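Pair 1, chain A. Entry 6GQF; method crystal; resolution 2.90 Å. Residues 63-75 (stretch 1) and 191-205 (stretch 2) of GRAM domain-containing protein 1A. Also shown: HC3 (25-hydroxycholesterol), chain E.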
# COMPACT_ATOMS: atom_id res chain seq x y z
N PRO A 63 10.32 -8.24 -10.17
CA PRO A 63 11.51 -8.42 -9.33
C PRO A 63 11.77 -7.20 -8.46
O PRO A 63 12.49 -7.29 -7.46
CB PRO A 63 12.65 -8.62 -10.34
CG PRO A 63 11.98 -8.96 -11.63
CD PRO A 63 10.67 -8.25 -11.60
N PHE A 64 11.20 -6.07 -8.85
CA PHE A 64 11.32 -4.85 -8.06
C PHE A 64 10.54 -4.99 -6.77
O PHE A 64 11.08 -4.80 -5.68
CB PHE A 64 10.81 -3.64 -8.84
CG PHE A 64 10.74 -2.39 -8.02
CD1 PHE A 64 11.88 -1.63 -7.82
CD2 PHE A 64 9.55 -1.99 -7.44
CE1 PHE A 64 11.82 -0.48 -7.05
CE2 PHE A 64 9.49 -0.84 -6.68
CZ PHE A 64 10.63 -0.08 -6.48
N LEU A 65 9.26 -5.31 -6.89
CA LEU A 65 8.39 -5.45 -5.73
C LEU A 65 8.85 -6.63 -4.88
O LEU A 65 8.66 -6.63 -3.66
CB LEU A 65 6.94 -5.65 -6.16
CG LEU A 65 5.90 -5.57 -5.04
CD1 LEU A 65 5.96 -4.22 -4.33
CD2 LEU A 65 4.50 -5.84 -5.58
N GLN A 66 9.45 -7.62 -5.52
CA GLN A 66 10.00 -8.76 -4.79
C GLN A 66 11.20 -8.33 -3.96
O GLN A 66 11.26 -8.59 -2.76
CB GLN A 66 10.40 -9.88 -5.77
CG GLN A 66 11.06 -11.09 -5.11
CD GLN A 66 11.25 -12.26 -6.06
OE1 GLN A 66 10.58 -12.36 -7.09
NE2 GLN A 66 12.18 -13.14 -5.73
N GLY A 67 12.14 -7.64 -4.60
CA GLY A 67 13.35 -7.20 -3.93
C GLY A 67 13.08 -6.13 -2.90
O GLY A 67 13.90 -5.90 -2.00
N PHE A 68 11.93 -5.47 -3.01
CA PHE A 68 11.56 -4.40 -2.09
C PHE A 68 10.94 -4.93 -0.80
O PHE A 68 11.28 -4.47 0.29
CB PHE A 68 10.60 -3.42 -2.77
CG PHE A 68 10.16 -2.29 -1.87
CD1 PHE A 68 11.10 -1.44 -1.30
CD2 PHE A 68 8.82 -2.08 -1.59
CE1 PHE A 68 10.70 -0.41 -0.46
CE2 PHE A 68 8.42 -1.05 -0.76
CZ PHE A 68 9.36 -0.22 -0.20
N LEU A 69 10.02 -5.88 -0.92
CA LEU A 69 9.38 -6.46 0.26
C LEU A 69 10.40 -7.28 1.05
O LEU A 69 10.32 -7.37 2.28
CB LEU A 69 8.19 -7.33 -0.15
CG LEU A 69 7.02 -6.63 -0.85
CD1 LEU A 69 5.89 -7.63 -1.11
CD2 LEU A 69 6.50 -5.44 -0.06
N GLN A 70 11.35 -7.87 0.34
CA GLN A 70 12.48 -8.52 0.98
C GLN A 70 13.30 -7.50 1.76
O GLN A 70 13.82 -7.79 2.84
CB GLN A 70 13.36 -9.22 -0.08
CG GLN A 70 14.66 -9.80 0.45
CD GLN A 70 15.50 -10.42 -0.65
OE1 GLN A 70 15.05 -10.57 -1.79
NE2 GLN A 70 16.73 -10.79 -0.31
N GLN A 71 13.38 -6.28 1.22
CA GLN A 71 14.19 -5.22 1.81
C GLN A 71 13.57 -4.66 3.10
O GLN A 71 14.29 -4.29 4.02
CB GLN A 71 14.41 -4.11 0.78
CG GLN A 71 15.35 -2.99 1.23
CD GLN A 71 15.62 -1.98 0.13
OE1 GLN A 71 15.42 -2.26 -1.06
NE2 GLN A 71 16.08 -0.79 0.51
N ARG A 72 12.24 -4.60 3.15
CA ARG A 72 11.55 -4.15 4.37
C ARG A 72 11.24 -5.33 5.28
O ARG A 72 10.42 -5.22 6.19
CB ARG A 72 10.27 -3.41 4.02
CG ARG A 72 10.51 -2.15 3.23
CD ARG A 72 9.52 -1.07 3.59
NE ARG A 72 9.99 -0.20 4.68
CZ ARG A 72 9.41 -0.06 5.87
NH1 ARG A 72 8.31 -0.73 6.20
NH2 ARG A 72 9.95 0.77 6.75
N LYS A 73 11.89 -6.45 5.02
CA LYS A 73 11.86 -7.62 5.90
C LYS A 73 10.48 -8.25 6.00
O LYS A 73 9.99 -8.52 7.10
CB LYS A 73 12.37 -7.23 7.29
CG LYS A 73 13.82 -6.76 7.32
CD LYS A 73 14.18 -6.09 8.65
CE LYS A 73 14.01 -7.03 9.85
NZ LYS A 73 14.35 -6.36 11.15
N PHE A 74 9.85 -8.49 4.86
CA PHE A 74 8.55 -9.17 4.83
C PHE A 74 8.74 -10.62 4.41
O PHE A 74 9.40 -10.91 3.40
CB PHE A 74 7.59 -8.47 3.87
CG PHE A 74 7.16 -7.10 4.33
CD1 PHE A 74 7.55 -6.60 5.56
CD2 PHE A 74 6.35 -6.32 3.52
CE1 PHE A 74 7.15 -5.34 5.97
CE2 PHE A 74 5.94 -5.07 3.93
CZ PHE A 74 6.34 -4.58 5.15
N THR A 75 8.17 -11.53 5.19
CA THR A 75 8.30 -12.96 4.93
C THR A 75 6.95 -13.57 4.55
O THR A 75 5.90 -12.93 4.70
CB THR A 75 8.86 -13.69 6.17
OG1 THR A 75 7.97 -13.54 7.28
CG2 THR A 75 10.23 -13.13 6.54
N GLU A 191 4.02 5.86 6.86
CA GLU A 191 4.93 6.82 6.26
C GLU A 191 6.30 6.20 6.03
O GLU A 191 6.93 6.43 5.00
CB GLU A 191 5.06 8.07 7.13
CG GLU A 191 3.82 8.93 7.13
CD GLU A 191 3.87 10.01 8.18
OE1 GLU A 191 4.79 9.99 9.02
OE2 GLU A 191 2.99 10.90 8.15
N ASP A 192 6.75 5.41 6.99
CA ASP A 192 8.05 4.78 6.90
C ASP A 192 8.09 3.82 5.72
O ASP A 192 9.11 3.67 5.05
CB ASP A 192 8.39 4.04 8.19
CG ASP A 192 9.79 3.45 8.17
OD1 ASP A 192 10.72 4.12 7.68
OD2 ASP A 192 9.96 2.31 8.64
N TYR A 193 6.95 3.18 5.46
CA TYR A 193 6.85 2.22 4.36
C TYR A 193 6.89 2.92 3.01
O TYR A 193 7.71 2.59 2.15
CB TYR A 193 5.57 1.38 4.49
CG TYR A 193 5.35 0.48 3.29
CD1 TYR A 193 5.92 -0.79 3.24
CD2 TYR A 193 4.60 0.90 2.20
CE1 TYR A 193 5.73 -1.61 2.14
CE2 TYR A 193 4.41 0.09 1.11
CZ TYR A 193 4.98 -1.17 1.08
OH TYR A 193 4.79 -1.98 -0.01
N PHE A 194 5.99 3.88 2.82
CA PHE A 194 5.83 4.53 1.52
C PHE A 194 6.98 5.48 1.19
O PHE A 194 7.31 5.67 0.02
CB PHE A 194 4.49 5.26 1.46
CG PHE A 194 3.31 4.35 1.25
CD1 PHE A 194 3.07 3.80 -0.00
CD2 PHE A 194 2.46 4.04 2.29
CE1 PHE A 194 1.99 2.95 -0.20
CE2 PHE A 194 1.38 3.20 2.10
CZ PHE A 194 1.15 2.65 0.85
N HIS A 195 7.59 6.08 2.20
CA HIS A 195 8.72 6.96 1.95
C HIS A 195 9.91 6.14 1.44
O HIS A 195 10.64 6.58 0.56
CB HIS A 195 9.08 7.74 3.21
CG HIS A 195 8.11 8.84 3.54
ND1 HIS A 195 7.99 9.38 4.80
CD2 HIS A 195 7.21 9.48 2.76
CE1 HIS A 195 7.05 10.32 4.78
NE2 HIS A 195 6.56 10.39 3.56
N HIS A 196 10.08 4.93 1.98
CA HIS A 196 11.09 4.01 1.48
C HIS A 196 10.72 3.48 0.10
O HIS A 196 11.59 3.19 -0.72
CB HIS A 196 11.29 2.84 2.45
CG HIS A 196 12.13 3.18 3.64
ND1 HIS A 196 12.38 2.28 4.65
CD2 HIS A 196 12.78 4.31 3.98
CE1 HIS A 196 13.14 2.84 5.57
NE2 HIS A 196 13.40 4.08 5.18
N LEU A 197 9.43 3.34 -0.16
CA LEU A 197 8.95 2.90 -1.46
C LEU A 197 9.24 3.95 -2.52
O LEU A 197 9.54 3.62 -3.67
CB LEU A 197 7.45 2.59 -1.41
CG LEU A 197 6.75 2.33 -2.76
CD1 LEU A 197 7.27 1.08 -3.45
CD2 LEU A 197 5.24 2.25 -2.55
N ASP A 198 9.15 5.22 -2.13
CA ASP A 198 9.41 6.33 -3.03
C ASP A 198 10.89 6.42 -3.37
O ASP A 198 11.26 6.71 -4.51
CB ASP A 198 8.93 7.65 -2.40
CG ASP A 198 9.03 8.83 -3.35
OD1 ASP A 198 8.75 8.65 -4.56
OD2 ASP A 198 9.40 9.93 -2.89
N ARG A 199 11.73 6.14 -2.38
CA ARG A 199 13.18 6.19 -2.56
C ARG A 199 13.69 5.06 -3.47
O ARG A 199 14.63 5.26 -4.23
CB ARG A 199 13.88 6.13 -1.20
CG ARG A 199 15.38 5.89 -1.28
CD ARG A 199 16.06 6.06 0.07
NE ARG A 199 16.30 7.47 0.39
CZ ARG A 199 16.98 7.88 1.46
NH1 ARG A 199 17.48 7.00 2.32
NH2 ARG A 199 17.15 9.17 1.67
N GLU A 200 13.07 3.89 -3.38
CA GLU A 200 13.52 2.74 -4.15
C GLU A 200 13.12 2.85 -5.62
O GLU A 200 13.81 2.32 -6.50
CB GLU A 200 12.95 1.44 -3.56
CG GLU A 200 13.64 1.01 -2.27
CD GLU A 200 15.12 0.73 -2.46
OE1 GLU A 200 15.47 0.10 -3.48
OE2 GLU A 200 15.92 1.15 -1.60
N LEU A 201 12.01 3.53 -5.89
CA LEU A 201 11.59 3.81 -7.25
C LEU A 201 12.49 4.88 -7.85
O LEU A 201 12.77 4.87 -9.05
CB LEU A 201 10.13 4.25 -7.30
CG LEU A 201 9.05 3.17 -7.19
CD1 LEU A 201 7.69 3.82 -7.15
CD2 LEU A 201 9.13 2.20 -8.35
N ALA A 202 12.94 5.80 -7.01
CA ALA A 202 13.85 6.85 -7.43
C ALA A 202 15.15 6.25 -7.96
O ALA A 202 15.54 6.49 -9.10
CB ALA A 202 14.12 7.81 -6.28
N LYS A 203 15.81 5.45 -7.13
CA LYS A 203 17.08 4.84 -7.51
C LYS A 203 16.92 3.80 -8.62
O LYS A 203 17.91 3.35 -9.21
CB LYS A 203 17.76 4.20 -6.30
CG LYS A 203 16.92 3.17 -5.59
CD LYS A 203 17.67 2.56 -4.41
CE LYS A 203 18.16 3.61 -3.42
NZ LYS A 203 18.59 3.02 -2.13
N ALA A 204 15.68 3.40 -8.89
CA ALA A 204 15.39 2.57 -10.05
C ALA A 204 15.23 3.46 -11.27
O ALA A 204 14.48 4.44 -11.24
CB ALA A 204 14.14 1.75 -9.81
N GLU A 205 15.95 3.13 -12.34
CA GLU A 205 15.97 3.95 -13.55
C GLU A 205 15.96 3.08 -14.81
O GLU A 205 16.68 3.35 -15.77
CB GLU A 205 17.20 4.86 -13.54
CG GLU A 205 17.24 5.84 -12.38
CD GLU A 205 18.65 6.23 -11.97
OE1 GLU A 205 19.61 5.76 -12.60
OE2 GLU A 205 18.78 7.01 -11.00
C18 HC3 E . 1.67 -0.13 10.18
C13 HC3 E . 0.76 -1.36 10.11
C12 HC3 E . 1.61 -2.41 9.66
C11 HC3 E . 2.13 -2.22 8.12
C9 HC3 E . 0.99 -1.98 7.14
C10 HC3 E . 1.51 -1.79 5.61
C19 HC3 E . 2.72 -0.90 5.63
C1 HC3 E . 1.95 -3.15 5.05
C2 HC3 E . 2.37 -3.06 3.61
C3 HC3 E . 1.32 -2.47 2.72
O1 HC3 E . 1.83 -2.31 1.40
C4 HC3 E . 0.85 -1.12 3.24
C5 HC3 E . 0.49 -1.19 4.72
C6 HC3 E . -0.60 -0.13 5.35
C7 HC3 E . -1.12 -0.44 6.70
C8 HC3 E . 0.15 -0.81 7.64
C14 HC3 E . -0.33 -1.07 9.04
C15 HC3 E . -1.34 -0.02 9.74
C16 HC3 E . -1.17 -0.37 11.41
C17 HC3 E . -0.08 -1.45 11.53
C20 HC3 E . 0.79 -1.35 12.70
C21 HC3 E . 1.20 -2.80 13.09
C22 HC3 E . 0.24 -0.58 13.95
C23 HC3 E . -0.04 -1.42 15.17
C24 HC3 E . -0.82 -0.51 16.10
C25 HC3 E . -0.77 -1.04 17.51
C26 HC3 E . -1.67 -0.17 18.35
C27 HC3 E . -1.27 -2.47 17.53
O2 HC3 E . 0.55 -0.97 17.99

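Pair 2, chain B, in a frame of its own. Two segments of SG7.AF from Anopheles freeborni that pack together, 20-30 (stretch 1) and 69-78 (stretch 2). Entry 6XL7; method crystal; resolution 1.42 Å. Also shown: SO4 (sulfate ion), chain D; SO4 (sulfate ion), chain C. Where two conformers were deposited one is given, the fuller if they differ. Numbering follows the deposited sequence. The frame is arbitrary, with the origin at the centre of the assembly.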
# COMPACT_ATOMS: atom_id res chain seq x y z
N THR B 20 -16.87 2.47 5.21
CA THR B 20 -18.16 2.90 4.67
C THR B 20 -18.20 2.87 3.15
O THR B 20 -19.29 3.01 2.57
CB THR B 20 -18.55 4.29 5.19
OG1 THR B 20 -17.69 5.28 4.61
CG2 THR B 20 -18.44 4.35 6.72
N ARG B 21 -17.06 2.69 2.48
CA ARG B 21 -17.02 2.65 1.03
C ARG B 21 -17.50 1.29 0.51
O ARG B 21 -17.59 0.31 1.26
CB ARG B 21 -15.61 2.98 0.55
CG ARG B 21 -15.21 4.42 0.86
CD ARG B 21 -13.73 4.71 0.64
NE ARG B 21 -13.51 6.15 0.67
CZ ARG B 21 -12.32 6.73 0.52
NH1 ARG B 21 -11.23 5.99 0.33
NH2 ARG B 21 -12.24 8.06 0.53
N LYS B 22 -17.84 1.25 -0.78
CA LYS B 22 -18.46 0.06 -1.35
C LYS B 22 -17.52 -1.14 -1.25
O LYS B 22 -16.32 -1.02 -1.46
CB LYS B 22 -18.81 0.30 -2.82
CG LYS B 22 -19.95 1.28 -3.07
CD LYS B 22 -21.31 0.64 -2.77
CE LYS B 22 -22.45 1.50 -3.31
NZ LYS B 22 -23.77 0.84 -3.15
N SER B 23 -18.10 -2.30 -0.93
CA SER B 23 -17.28 -3.49 -0.71
C SER B 23 -16.50 -3.88 -1.96
O SER B 23 -15.37 -4.38 -1.85
CB SER B 23 -18.17 -4.65 -0.24
OG SER B 23 -18.79 -4.35 0.99
N VAL B 24 -17.07 -3.69 -3.15
CA VAL B 24 -16.33 -4.07 -4.35
C VAL B 24 -15.05 -3.25 -4.48
O VAL B 24 -14.00 -3.77 -4.87
CB VAL B 24 -17.22 -4.01 -5.61
CG1 VAL B 24 -17.64 -2.58 -5.95
CG2 VAL B 24 -16.52 -4.68 -6.78
N TYR B 25 -15.12 -1.96 -4.12
CA TYR B 25 -13.92 -1.13 -4.12
C TYR B 25 -12.96 -1.57 -3.02
O TYR B 25 -11.75 -1.70 -3.25
CB TYR B 25 -14.29 0.35 -3.99
CG TYR B 25 -13.16 1.14 -3.38
CD1 TYR B 25 -12.10 1.58 -4.16
CD2 TYR B 25 -13.12 1.37 -2.01
CE1 TYR B 25 -11.03 2.25 -3.58
CE2 TYR B 25 -12.06 2.03 -1.43
CZ TYR B 25 -11.02 2.47 -2.22
OH TYR B 25 -9.96 3.13 -1.66
N LEU B 26 -13.47 -1.79 -1.80
CA LEU B 26 -12.61 -2.15 -0.68
C LEU B 26 -11.83 -3.42 -0.96
O LEU B 26 -10.64 -3.52 -0.63
CB LEU B 26 -13.44 -2.30 0.59
CG LEU B 26 -13.92 -1.01 1.24
CD1 LEU B 26 -14.93 -1.35 2.33
CD2 LEU B 26 -12.74 -0.24 1.83
N GLN B 27 -12.48 -4.42 -1.57
CA GLN B 27 -11.79 -5.67 -1.89
C GLN B 27 -10.62 -5.43 -2.83
O GLN B 27 -9.53 -5.97 -2.63
CB GLN B 27 -12.78 -6.68 -2.47
CG GLN B 27 -13.77 -7.19 -1.44
CD GLN B 27 -14.98 -7.86 -2.07
OE1 GLN B 27 -15.01 -8.12 -3.28
NE2 GLN B 27 -15.98 -8.15 -1.25
N SER B 28 -10.81 -4.61 -3.86
CA SER B 28 -9.72 -4.32 -4.79
C SER B 28 -8.66 -3.45 -4.13
O SER B 28 -7.46 -3.67 -4.35
CB SER B 28 -10.25 -3.64 -6.06
OG SER B 28 -10.82 -4.59 -6.93
N ALA B 29 -9.06 -2.47 -3.33
CA ALA B 29 -8.08 -1.62 -2.66
C ALA B 29 -7.20 -2.42 -1.72
O ALA B 29 -5.98 -2.29 -1.72
CB ALA B 29 -8.79 -0.49 -1.91
N LYS B 30 -7.82 -3.30 -0.92
CA LYS B 30 -7.06 -4.12 0.02
C LYS B 30 -6.19 -5.13 -0.71
O LYS B 30 -5.03 -5.34 -0.33
CB LYS B 30 -8.01 -4.81 1.00
CG LYS B 30 -8.68 -3.85 1.95
CD LYS B 30 -9.76 -4.55 2.78
CE LYS B 30 -10.53 -3.56 3.63
NZ LYS B 30 -11.66 -4.20 4.35
N VAL B 69 -2.14 7.32 -3.16
CA VAL B 69 -2.43 6.46 -4.30
C VAL B 69 -3.80 5.81 -4.16
O VAL B 69 -4.57 5.73 -5.13
CB VAL B 69 -1.29 5.43 -4.46
CG1 VAL B 69 -1.70 4.25 -5.32
CG2 VAL B 69 -0.05 6.13 -5.03
N LYS B 70 -4.15 5.39 -2.94
CA LYS B 70 -5.45 4.77 -2.71
C LYS B 70 -6.59 5.77 -2.83
O LYS B 70 -7.64 5.45 -3.41
CB LYS B 70 -5.45 4.07 -1.35
CG LYS B 70 -6.77 3.43 -1.00
CD LYS B 70 -6.59 2.34 0.04
CE LYS B 70 -6.08 2.91 1.37
NZ LYS B 70 -7.06 3.86 1.96
N GLU B 71 -6.42 7.00 -2.33
CA GLU B 71 -7.46 8.01 -2.53
C GLU B 71 -7.66 8.29 -4.01
O GLU B 71 -8.79 8.54 -4.46
CB GLU B 71 -7.13 9.31 -1.78
CG GLU B 71 -7.39 9.25 -0.28
CD GLU B 71 -8.77 8.74 0.07
OE1 GLU B 71 -9.77 9.43 -0.23
OE2 GLU B 71 -8.85 7.64 0.65
N THR B 72 -6.58 8.24 -4.80
CA THR B 72 -6.69 8.47 -6.23
C THR B 72 -7.48 7.35 -6.89
O THR B 72 -8.35 7.62 -7.74
CB THR B 72 -5.28 8.60 -6.83
OG1 THR B 72 -4.61 9.72 -6.23
CG2 THR B 72 -5.35 8.83 -8.33
N PHE B 73 -7.22 6.10 -6.51
CA PHE B 73 -8.00 4.96 -6.97
C PHE B 73 -9.47 5.14 -6.62
O PHE B 73 -10.35 4.95 -7.47
CB PHE B 73 -7.42 3.71 -6.33
CG PHE B 73 -8.10 2.43 -6.72
CD1 PHE B 73 -8.54 2.19 -8.02
CD2 PHE B 73 -8.26 1.42 -5.77
CE1 PHE B 73 -9.14 0.98 -8.36
CE2 PHE B 73 -8.84 0.22 -6.11
CZ PHE B 73 -9.29 -0.00 -7.40
N TYR B 74 -9.76 5.52 -5.37
CA TYR B 74 -11.15 5.72 -4.96
C TYR B 74 -11.82 6.81 -5.79
O TYR B 74 -12.98 6.67 -6.17
CB TYR B 74 -11.26 6.02 -3.47
CG TYR B 74 -12.71 6.19 -3.05
CD1 TYR B 74 -13.56 5.09 -3.04
CD2 TYR B 74 -13.24 7.43 -2.72
CE1 TYR B 74 -14.90 5.22 -2.69
CE2 TYR B 74 -14.59 7.58 -2.37
CZ TYR B 74 -15.41 6.46 -2.36
OH TYR B 74 -16.74 6.58 -2.02
N ALA B 75 -11.10 7.90 -6.07
CA ALA B 75 -11.66 8.95 -6.90
C ALA B 75 -12.05 8.41 -8.27
O ALA B 75 -13.13 8.73 -8.80
CB ALA B 75 -10.65 10.10 -7.03
N GLY B 76 -11.19 7.57 -8.87
CA GLY B 76 -11.50 7.00 -10.18
C GLY B 76 -12.66 6.03 -10.16
O GLY B 76 -13.34 5.86 -11.18
N PHE B 77 -12.90 5.38 -9.02
CA PHE B 77 -14.05 4.49 -8.87
C PHE B 77 -15.35 5.27 -8.71
O PHE B 77 -16.41 4.81 -9.17
CB PHE B 77 -13.80 3.61 -7.64
CG PHE B 77 -15.02 2.87 -7.13
CD1 PHE B 77 -15.62 1.86 -7.88
CD2 PHE B 77 -15.56 3.17 -5.88
CE1 PHE B 77 -16.73 1.17 -7.40
CE2 PHE B 77 -16.67 2.48 -5.40
CZ PHE B 77 -17.25 1.49 -6.16
N SER B 78 -15.27 6.45 -8.11
CA SER B 78 -16.46 7.14 -7.62
C SER B 78 -16.60 8.54 -8.22
O SER B 78 -16.96 8.66 -9.39
CB SER B 78 -16.48 7.16 -6.08
OG SER B 78 -15.39 7.87 -5.52
S SO4 D . -15.73 9.19 1.12
O1 SO4 D . -16.29 9.68 2.38
O2 SO4 D . -14.34 9.63 1.01
O3 SO4 D . -16.50 9.73 0.01
O4 SO4 D . -15.80 7.73 1.10
S SO4 C . -21.83 -2.64 -0.35
O1 SO4 C . -21.53 -2.41 -1.75
O2 SO4 C . -20.72 -2.18 0.48
O3 SO4 C . -22.05 -4.07 -0.13
O4 SO4 C . -23.04 -1.90 0.02
O HOH W 1 -10.24 3.21 1.47
O HOH W 2 -18.29 4.19 -1.96

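Pair 1 and pair 2 share one backbone solution: two helices running roughly antiparallel, at 135° in pair 1 and 147° in pair 2, with axes approaching to 11.3 and 11.0 Å. The backbones of fourteen central residues superpose with an RMSD of 0.5 Å, and the buried areas, 611 and 537 Å², are similar. What differs is the chemistry placed on this frame.

The anchor is Phe A68, matched by Tyr B25. Both point toward the partner helix with chi1 in t, and their side-chain centres fall 0.7 Å apart. The four positions around this ring also match: Tyr A193, His A196, Leu A197 and Glu A200 in pair 1; Lys B70, Phe B73, Tyr B74 and Phe B77 in pair 2.

Pair 1 lines the site with mixed chemistry. Phe A68 CZ lies 3.6 Å from Leu A197 CB, and Phe A68 CD1 rests 3.7 Å from Glu A200 CG, so the acid contributes its aliphatic stem here while its carboxylate works further out. Tyr A193 meets the ring obliquely, its OH 3.8 Å from Phe A68 CE2.

Pair 2 fills the same site largely with rings, and Tyr B25 sits as a knob among its four neighbours. At the Leu A197 position, Tyr B74 turns its edge to the face of Tyr B25. At the Glu A200 position, Phe B77 receives Tyr B25 CB over its face, 3.7 Å from the ring centroid. Phe B73, in place of His A196, packs obliquely, with Tyr B25 CE1 3.6 Å from Phe B73 CD2. At the Tyr A193 position the long chain of Lys B70 passes the phenol, its CG 3.3 Å from Tyr B25 OH; a water joins that OH to Lys B70 NZ.

One turn on, Gln A71 matches Ser B28 and Arg A72 matches Ala B29. Pair 1 uses polar reach: Gln A71 NE2 donates to Glu A200 OE2 at 2.9 Å, and Arg A72 NH2 forms a very short salt bridge to Asp A192 OD2 at 2.4 Å, while Arg A72 NE makes a weak hydrogen bond to His A196 ND1 at 3.4 Å. Pair 2 uses small residues against a large one: Ser B28 CB lies 4.0 Å from Phe B73 CZ, and Ala B29 CB lies 4.3 Å from Phe B73 CE2. Its own salt bridge, Arg B21 NH1 to Glu B71 OE2 at 2.9 Å, starts from Arg B21, which has no counterpart in the superposition.

The rule is an inward aromatic residue kept at one matched position while its surroundings vary: at the Gln A71 and Arg A72 positions, polar chains in pair 1 and small residues in pair 2.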